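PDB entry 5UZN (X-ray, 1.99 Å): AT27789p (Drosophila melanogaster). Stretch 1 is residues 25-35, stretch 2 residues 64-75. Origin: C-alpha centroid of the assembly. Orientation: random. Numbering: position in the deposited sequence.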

ATOM      1  N   ASN A  25       9.275  -2.516  -1.577  1.00 17.48           N
ATOM      2  CA  ASN A  25       9.194  -3.781  -2.299  1.00 23.16           C
ATOM      3  C   ASN A  25       8.220  -4.748  -1.641  1.00 18.02           C
ATOM      4  O   ASN A  25       7.586  -5.544  -2.339  1.00 23.53           O
ATOM      5  CB  ASN A  25      10.586  -4.401  -2.460  1.00 23.34           C
ATOM      6  CG  ASN A  25      11.395  -3.722  -3.574  1.00 35.51           C
ATOM      7  OD1 ASN A  25      10.837  -3.235  -4.571  1.00 34.58           O
ATOM      8  ND2 ASN A  25      12.705  -3.673  -3.401  1.00 35.56           N
ATOM      9  N   ASP A  26       8.055  -4.682  -0.314  1.00 18.24           N
ATOM     10  CA  ASP A  26       7.035  -5.514   0.326  1.00 17.55           C
ATOM     11  C   ASP A  26       5.621  -5.086  -0.062  1.00 16.09           C
ATOM     12  O   ASP A  26       4.721  -5.931  -0.171  1.00 17.54           O
ATOM     13  CB  ASP A  26       7.181  -5.462   1.842  1.00 17.05           C
ATOM     14  CG  ASP A  26       7.986  -6.611   2.391  1.00 31.88           C
ATOM     15  OD1 ASP A  26       8.695  -7.259   1.602  1.00 29.79           O
ATOM     16  OD2 ASP A  26       7.902  -6.866   3.614  1.00 30.59           O
ATOM     17  N   VAL A  27       5.385  -3.784  -0.237  1.00 17.50           N
ATOM     18  CA  VAL A  27       4.064  -3.363  -0.705  1.00 15.35           C
ATOM     19  C   VAL A  27       3.829  -3.872  -2.117  1.00 21.40           C
ATOM     20  O   VAL A  27       2.773  -4.444  -2.416  1.00 17.86           O
ATOM     21  CB  VAL A  27       3.908  -1.833  -0.600  1.00 19.24           C
ATOM     22  CG1 VAL A  27       2.541  -1.381  -1.115  1.00 12.38           C
ATOM     23  CG2 VAL A  27       3.994  -1.429   0.855  1.00 14.88           C
ATOM     24  N   PHE A  28       4.801  -3.732  -2.994  1.00 22.04           N
ATOM     25  CA  PHE A  28       4.659  -4.248  -4.331  1.00 19.87           C
ATOM     26  C   PHE A  28       4.357  -5.749  -4.274  1.00 22.20           C
ATOM     27  O   PHE A  28       3.491  -6.208  -4.933  1.00 22.23           O
ATOM     28  CB  PHE A  28       5.882  -3.916  -5.191  1.00 27.02           C
ATOM     29  CG  PHE A  28       5.914  -2.493  -5.721  1.00 24.60           C
ATOM     30  CD1 PHE A  28       5.065  -2.083  -6.682  1.00 25.15           C
ATOM     31  CD2 PHE A  28       6.823  -1.588  -5.253  1.00 28.56           C
ATOM     32  CE1 PHE A  28       5.111  -0.796  -7.179  1.00 38.46           C
ATOM     33  CE2 PHE A  28       6.875  -0.304  -5.737  1.00 28.26           C
ATOM     34  CZ  PHE A  28       6.006   0.090  -6.703  1.00 22.77           C
ATOM     35  N   LYS A  29       5.037  -6.511  -3.430  1.00 21.27           N
ATOM     36  CA  LYS A  29       4.776  -7.952  -3.347  1.00 19.58           C
ATOM     37  C   LYS A  29       3.373  -8.240  -2.844  1.00 19.94           C
ATOM     38  O   LYS A  29       2.755  -9.235  -3.244  1.00 21.24           O
ATOM     39  CB  LYS A  29       5.792  -8.630  -2.426  1.00 32.57           C
ATOM     40  CG  LYS A  29       7.199  -8.705  -2.995  1.00 30.00           C
ATOM     41  CD  LYS A  29       8.157  -9.364  -2.003  1.00 44.17           C
ATOM     42  CE  LYS A  29       9.590  -9.399  -2.538  1.00 39.35           C
ATOM     43  NZ  LYS A  29      10.556  -9.953  -1.536  1.00 46.29           N
ATOM     44  N   PHE A  30       2.861  -7.370  -1.976  1.00 22.80           N
ATOM     45  CA  PHE A  30       1.544  -7.545  -1.377  1.00 20.26           C
ATOM     46  C   PHE A  30       0.439  -7.472  -2.428  1.00 17.91           C
ATOM     47  O   PHE A  30      -0.524  -8.242  -2.373  1.00 17.22           O
ATOM     48  CB  PHE A  30       1.352  -6.488  -0.283  1.00 16.31           C
ATOM     49  CG  PHE A  30       0.065  -6.632   0.491  1.00 20.58           C
ATOM     50  CD1 PHE A  30      -0.018  -7.510   1.559  1.00 19.98           C
ATOM     51  CD2 PHE A  30      -1.062  -5.921   0.127  1.00 20.05           C
ATOM     52  CE1 PHE A  30      -1.189  -7.652   2.260  1.00 18.90           C
ATOM     53  CE2 PHE A  30      -2.237  -6.053   0.845  1.00 21.26           C
ATOM     54  CZ  PHE A  30      -2.293  -6.928   1.912  1.00 19.49           C
ATOM     55  N   PHE A  31       0.570  -6.579  -3.406  1.00 18.60           N
ATOM     56  CA  PHE A  31      -0.471  -6.387  -4.408  1.00 16.67           C
ATOM     57  C   PHE A  31      -0.219  -7.134  -5.710  1.00 27.32           C
ATOM     58  O   PHE A  31      -1.013  -6.991  -6.648  1.00 18.76           O
ATOM     59  CB  PHE A  31      -0.640  -4.897  -4.722  1.00 22.94           C
ATOM     60  CG  PHE A  31      -1.201  -4.098  -3.587  1.00 19.89           C
ATOM     61  CD1 PHE A  31      -2.494  -4.333  -3.131  1.00 19.61           C
ATOM     62  CD2 PHE A  31      -0.446  -3.112  -2.989  1.00 18.75           C
ATOM     63  CE1 PHE A  31      -3.013  -3.596  -2.095  1.00 13.61           C
ATOM     64  CE2 PHE A  31      -0.958  -2.361  -1.956  1.00 18.92           C
ATOM     65  CZ  PHE A  31      -2.239  -2.612  -1.502  1.00 18.84           C
ATOM     66  N   GLU A  32       0.864  -7.897  -5.822  1.00 23.91           N
ATOM     67  CA  GLU A  32       1.158  -8.506  -7.114  1.00 25.05           C
ATOM     68  C   GLU A  32       0.049  -9.504  -7.416  1.00 18.47           C
ATOM     69  O   GLU A  32      -0.482 -10.118  -6.501  1.00 26.18           O
ATOM     70  CB  GLU A  32       2.541  -9.183  -7.116  1.00 28.10           C
ATOM     71  CG  GLU A  32       2.600 -10.456  -6.308  1.00 43.78           C
ATOM     72  CD  GLU A  32       4.015 -10.932  -6.060  1.00 50.86           C
ATOM     73  OE1 GLU A  32       4.159 -12.002  -5.431  1.00 56.95           O
ATOM     74  OE2 GLU A  32       4.975 -10.231  -6.470  1.00 38.33           O
ATOM     75  N   PRO A  33      -0.311  -9.684  -8.700  1.00 27.18           N
ATOM     76  CA  PRO A  33       0.250  -9.118  -9.939  1.00 28.79           C
ATOM     77  C   PRO A  33      -0.095  -7.668 -10.182  1.00 27.17           C
ATOM     78  O   PRO A  33       0.448  -7.045 -11.098  1.00 25.92           O
ATOM     79  CB  PRO A  33      -0.386  -9.979 -11.037  1.00 34.15           C
ATOM     80  CG  PRO A  33      -1.682 -10.399 -10.454  1.00 37.00           C
ATOM     81  CD  PRO A  33      -1.422 -10.610  -8.985  1.00 23.52           C
ATOM     82  N   ILE A  34      -0.980  -7.118  -9.385  1.00 24.46           N
ATOM     83  CA  ILE A  34      -1.412  -5.750  -9.616  1.00 24.44           C
ATOM     84  C   ILE A  34      -0.326  -4.794  -9.154  1.00 35.84           C
ATOM     85  O   ILE A  34       0.301  -4.940  -8.098  1.00 29.46           O
ATOM     86  CB  ILE A  34      -2.757  -5.464  -8.933  1.00 31.44           C
ATOM     87  CG1 ILE A  34      -3.865  -6.290  -9.596  1.00 31.56           C
ATOM     88  CG2 ILE A  34      -3.104  -3.990  -9.065  1.00 35.44           C
ATOM     89  CD1 ILE A  34      -4.213  -5.813 -10.978  1.00 30.03           C
ATOM     90  N   ARG A  35       0.041  -3.907 -10.061  1.00 28.98           N
ATOM     91  CA  ARG A  35       1.145  -2.997  -9.898  1.00 24.89           C
ATOM     92  C   ARG A  35       0.883  -1.559  -9.656  1.00 23.51           C
ATOM     93  O   ARG A  35       0.567  -0.838 -10.526  1.00 23.99           O
ATOM     94  CB  ARG A  35       1.992  -3.044 -11.161  1.00 54.67           C
ATOM     95  CG  ARG A  35       3.432  -3.452 -11.019  1.00 49.11           C
ATOM     96  CD  ARG A  35       3.903  -4.293 -12.211  1.00 51.76           C
ATOM     97  NE  ARG A  35       3.335  -3.972 -13.529  1.00 63.36           N
ATOM     98  CZ  ARG A  35       2.625  -4.812 -14.257  1.00 59.50           C
ATOM     99  NH1 ARG A  35       2.380  -6.021 -13.811  1.00 63.02           N
ATOM    100  NH2 ARG A  35       2.142  -4.448 -15.423  1.00 56.26           N
TER
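Stretch 2 (64-75) QVAMKRHREQMG

Stretch 2 enters as the last part of a helix, through Q64 to about K68, and then runs on as a non-helical segment, extended at R69-R71 and Q73-M74 and broken at E72 (phi/psi -71/-32). Its direction against stretch 1 follows from the pairing: V65 and A66 meet I34 and F31, H70 and R71 lie beside F31 and F30, and M74 reaches back to V27 and D26. The chain therefore travels antiparallel to stretch 1, with the closest register at F31–H70 (CA to CA 5.0 Å) and F30–R71 (CA to CA 5.4 Å).

F30 covers the most surface on its side. Although its CA-to-CB bond points away overall, with chi1 at -175° (t) the end of the side chain comes nearer stretch 2. R71 N lies over one ring face, while Q73 O approaches the edge, 3.9 Å from F30 CD1. M74 CB packs 4.0 Å from that same CD1. The rings of F30 and H70 are near parallel, at 19°, but centroids 5.0 Å apart and a lateral slide leave little overlap.

R71 contributes most from stretch 2 and is tied at both ends. Its backbone R71 N donates to F30 O at 3.2 Å with an angle of 161°, capturing a carbonyl near the end of the helix. Its guanidinium forms a salt bridge, R71 NH1 to E32 OE1, modelled at 2.3 Å, very short for such a pair. K29 O is also near, 3.0 Å from R71 NH1, but the poor angle excludes a hydrogen bond.

M74, with chi1 and chi2 t and chi3 m, brings its thioether across the helix: M74 SD lies 4.0 Å from D26 CB and M74 CE 4.1 Å from V27 CG2. At the other end, A66 CB sits 3.6 Å from F31 CD1, and V65 CG1 3.6 Å from I34 CG1.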

ATOM      1  N   GLN A  64      -9.350  -1.032  -7.332  1.00 15.48           N
ATOM      2  CA  GLN A  64     -10.443  -1.824  -6.796  1.00 16.82           C
ATOM      3  C   GLN A  64     -10.099  -3.306  -6.747  1.00 20.04           C
ATOM      4  O   GLN A  64     -10.432  -3.987  -5.768  1.00 18.36           O
ATOM      5  CB  GLN A  64     -11.703  -1.564  -7.619  1.00 25.14           C
ATOM      6  CG  GLN A  64     -12.117  -0.103  -7.516  1.00 20.97           C
ATOM      7  CD  GLN A  64     -12.246   0.343  -6.073  1.00 24.17           C
ATOM      8  OE1 GLN A  64     -13.163  -0.065  -5.384  1.00 19.00           O
ATOM      9  NE2 GLN A  64     -11.313   1.172  -5.610  1.00 17.19           N
ATOM     10  N   VAL A  65      -9.427  -3.820  -7.779  1.00 20.32           N
ATOM     11  CA  VAL A  65      -8.893  -5.178  -7.712  1.00 20.70           C
ATOM     12  C   VAL A  65      -7.945  -5.302  -6.519  1.00 26.32           C
ATOM     13  O   VAL A  65      -8.055  -6.234  -5.713  1.00 26.76           O
ATOM     14  CB  VAL A  65      -8.201  -5.561  -9.037  1.00 25.76           C
ATOM     15  CG1 VAL A  65      -7.342  -6.802  -8.857  1.00 41.48           C
ATOM     16  CG2 VAL A  65      -9.235  -5.790 -10.129  1.00 36.81           C
ATOM     17  N   ALA A  66      -7.046  -4.323  -6.346  1.00 25.87           N
ATOM     18  CA  ALA A  66      -6.089  -4.390  -5.240  1.00 27.39           C
ATOM     19  C   ALA A  66      -6.766  -4.397  -3.872  1.00 21.97           C
ATOM     20  O   ALA A  66      -6.266  -5.038  -2.938  1.00 23.56           O
ATOM     21  CB  ALA A  66      -5.098  -3.232  -5.326  1.00 24.48           C
ATOM     22  N   MET A  67      -7.908  -3.720  -3.723  1.00 21.07           N
ATOM     23  CA  MET A  67      -8.615  -3.761  -2.445  1.00 21.56           C
ATOM     24  C   MET A  67      -9.068  -5.166  -2.068  1.00 28.11           C
ATOM     25  O   MET A  67      -9.177  -5.474  -0.875  1.00 33.73           O
ATOM     26  CB  MET A  67      -9.815  -2.807  -2.466  1.00 20.70           C
ATOM     27  CG  MET A  67      -9.446  -1.313  -2.349  1.00 22.03           C
ATOM     28  SD  MET A  67      -8.702  -0.807  -0.774  1.00 19.60           S
ATOM     29  CE  MET A  67     -10.113  -0.951   0.317  1.00 20.34           C
ATOM     30  N   LYS A  68      -9.351  -6.020  -3.054  1.00 31.15           N
ATOM     31  CA  LYS A  68      -9.822  -7.388  -2.819  1.00 41.17           C
ATOM     32  C   LYS A  68      -8.679  -8.390  -2.861  1.00 44.34           C
ATOM     33  O   LYS A  68      -8.466  -9.156  -1.914  1.00 51.44           O
ATOM     34  CB  LYS A  68     -10.846  -7.823  -3.880  1.00 40.39           C
ATOM     35  CG  LYS A  68     -11.628  -6.732  -4.538  1.00 42.27           C
ATOM     36  CD  LYS A  68     -12.712  -6.196  -3.632  1.00 53.09           C
ATOM     37  CE  LYS A  68     -13.597  -5.224  -4.401  1.00 52.62           C
ATOM     38  NZ  LYS A  68     -13.037  -3.840  -4.376  1.00 47.04           N
ATOM     39  N   ARG A  69      -7.940  -8.389  -3.967  1.00 39.53           N
ATOM     40  CA  ARG A  69      -7.035  -9.471  -4.336  1.00 42.60           C
ATOM     41  C   ARG A  69      -5.612  -9.072  -3.968  1.00 38.65           C
ATOM     42  O   ARG A  69      -4.958  -8.308  -4.682  1.00 39.81           O
ATOM     43  CB  ARG A  69      -7.186  -9.784  -5.816  1.00 37.78           C
ATOM     44  CG  ARG A  69      -8.543 -10.392  -6.141  1.00 54.00           C
ATOM     45  CD  ARG A  69      -8.896 -10.256  -7.611  1.00 59.71           C
ATOM     46  NE  ARG A  69      -7.756 -10.532  -8.479  1.00 55.10           N
ATOM     47  CZ  ARG A  69      -7.830 -10.558  -9.805  1.00 60.20           C
ATOM     48  NH1 ARG A  69      -6.744 -10.811 -10.529  1.00 70.12           N
ATOM     49  NH2 ARG A  69      -8.992 -10.325 -10.406  1.00 60.58           N
ATOM     50  N   HIS A  70      -5.140  -9.622  -2.854  1.00 36.73           N
ATOM     51  CA  HIS A  70      -3.855  -9.292  -2.259  1.00 33.01           C
ATOM     52  C   HIS A  70      -3.490 -10.431  -1.313  1.00 46.15           C
ATOM     53  O   HIS A  70      -4.320 -11.288  -0.994  1.00 44.42           O
ATOM     54  CB  HIS A  70      -3.931  -7.947  -1.529  1.00 30.90           C
ATOM     55  CG  HIS A  70      -5.080  -7.841  -0.566  1.00 29.89           C
ATOM     56  ND1 HIS A  70      -5.020  -8.345   0.714  1.00 41.81           N
ATOM     57  CD2 HIS A  70      -6.302  -7.266  -0.686  1.00 33.52           C
ATOM     58  CE1 HIS A  70      -6.159  -8.101   1.337  1.00 40.36           C
ATOM     59  NE2 HIS A  70      -6.953  -7.441   0.513  1.00 27.19           N
ATOM     60  N   ARG A  71      -2.239 -10.438  -0.861  1.00 43.61           N
ATOM     61  CA  ARG A  71      -1.822 -11.497   0.048  1.00 37.83           C
ATOM     62  C   ARG A  71      -2.569 -11.406   1.374  1.00 38.30           C
ATOM     63  O   ARG A  71      -3.130 -10.369   1.742  1.00 37.92           O
ATOM     64  CB  ARG A  71      -0.314 -11.443   0.294  1.00 37.95           C
ATOM     65  CG  ARG A  71       0.517 -12.065  -0.834  1.00 49.02           C
ATOM     66  CD  ARG A  71       1.768 -11.236  -1.084  1.00 42.94           C
ATOM     67  NE  ARG A  71       2.984 -12.033  -1.253  1.00 67.32           N
ATOM     68  CZ  ARG A  71       3.446 -12.451  -2.429  1.00 68.92           C
ATOM     69  NH1 ARG A  71       2.777 -12.176  -3.542  1.00 55.50           N
ATOM     70  NH2 ARG A  71       4.570 -13.153  -2.497  1.00 51.92           N
ATOM     71  N   GLU A  72      -2.573 -12.521   2.099  1.00 32.47           N
ATOM     72  CA  GLU A  72      -3.286 -12.546   3.368  1.00 39.67           C
ATOM     73  C   GLU A  72      -2.573 -11.709   4.417  1.00 29.35           C
ATOM     74  O   GLU A  72      -3.220 -11.095   5.265  1.00 36.97           O
ATOM     75  CB  GLU A  72      -3.466 -13.995   3.823  1.00 50.83           C
ATOM     76  CG  GLU A  72      -4.111 -14.861   2.731  1.00 65.30           C
ATOM     77  CD  GLU A  72      -3.983 -16.352   2.985  1.00 78.16           C
ATOM     78  OE1 GLU A  72      -3.313 -17.040   2.181  1.00 73.93           O
ATOM     79  OE2 GLU A  72      -4.560 -16.836   3.983  1.00 77.54           O
ATOM     80  N   GLN A  73      -1.252 -11.637   4.346  1.00 34.15           N
ATOM     81  CA  GLN A  73      -0.459 -10.894   5.307  1.00 22.29           C
ATOM     82  C   GLN A  73       0.696 -10.249   4.562  1.00 14.71           C
ATOM     83  O   GLN A  73       1.072 -10.684   3.474  1.00 21.97           O
ATOM     84  CB  GLN A  73       0.100 -11.795   6.424  1.00 26.17           C
ATOM     85  CG  GLN A  73      -0.932 -12.405   7.355  1.00 29.28           C
ATOM     86  CD  GLN A  73      -0.284 -13.030   8.586  1.00 31.83           C
ATOM     87  OE1 GLN A  73       0.672 -13.804   8.478  1.00 28.54           O
ATOM     88  NE2 GLN A  73      -0.794 -12.681   9.764  1.00 38.75           N
ATOM     89  N   MET A  74       1.247  -9.190   5.143  1.00 18.37           N
ATOM     90  CA  MET A  74       2.568  -8.701   4.754  1.00 18.31           C
ATOM     91  C   MET A  74       3.525  -9.125   5.858  1.00 21.32           C
ATOM     92  O   MET A  74       3.328  -8.758   7.021  1.00 19.07           O
ATOM     93  CB  MET A  74       2.581  -7.189   4.584  1.00 20.97           C
ATOM     94  CG  MET A  74       3.877  -6.669   4.014  1.00 25.65           C
ATOM     95  SD  MET A  74       3.889  -4.872   4.034  1.00 25.60           S
ATOM     96  CE  MET A  74       2.451  -4.510   3.021  1.00 19.88           C
ATOM     97  N   GLY A  75       4.535  -9.899   5.511  1.00 23.37           N
ATOM     98  CA  GLY A  75       5.275 -10.553   6.572  1.00 31.00           C
ATOM     99  C   GLY A  75       4.301 -11.397   7.364  1.00 22.99           C
ATOM    100  O   GLY A  75       3.571 -12.224   6.814  1.00 24.70           O
TER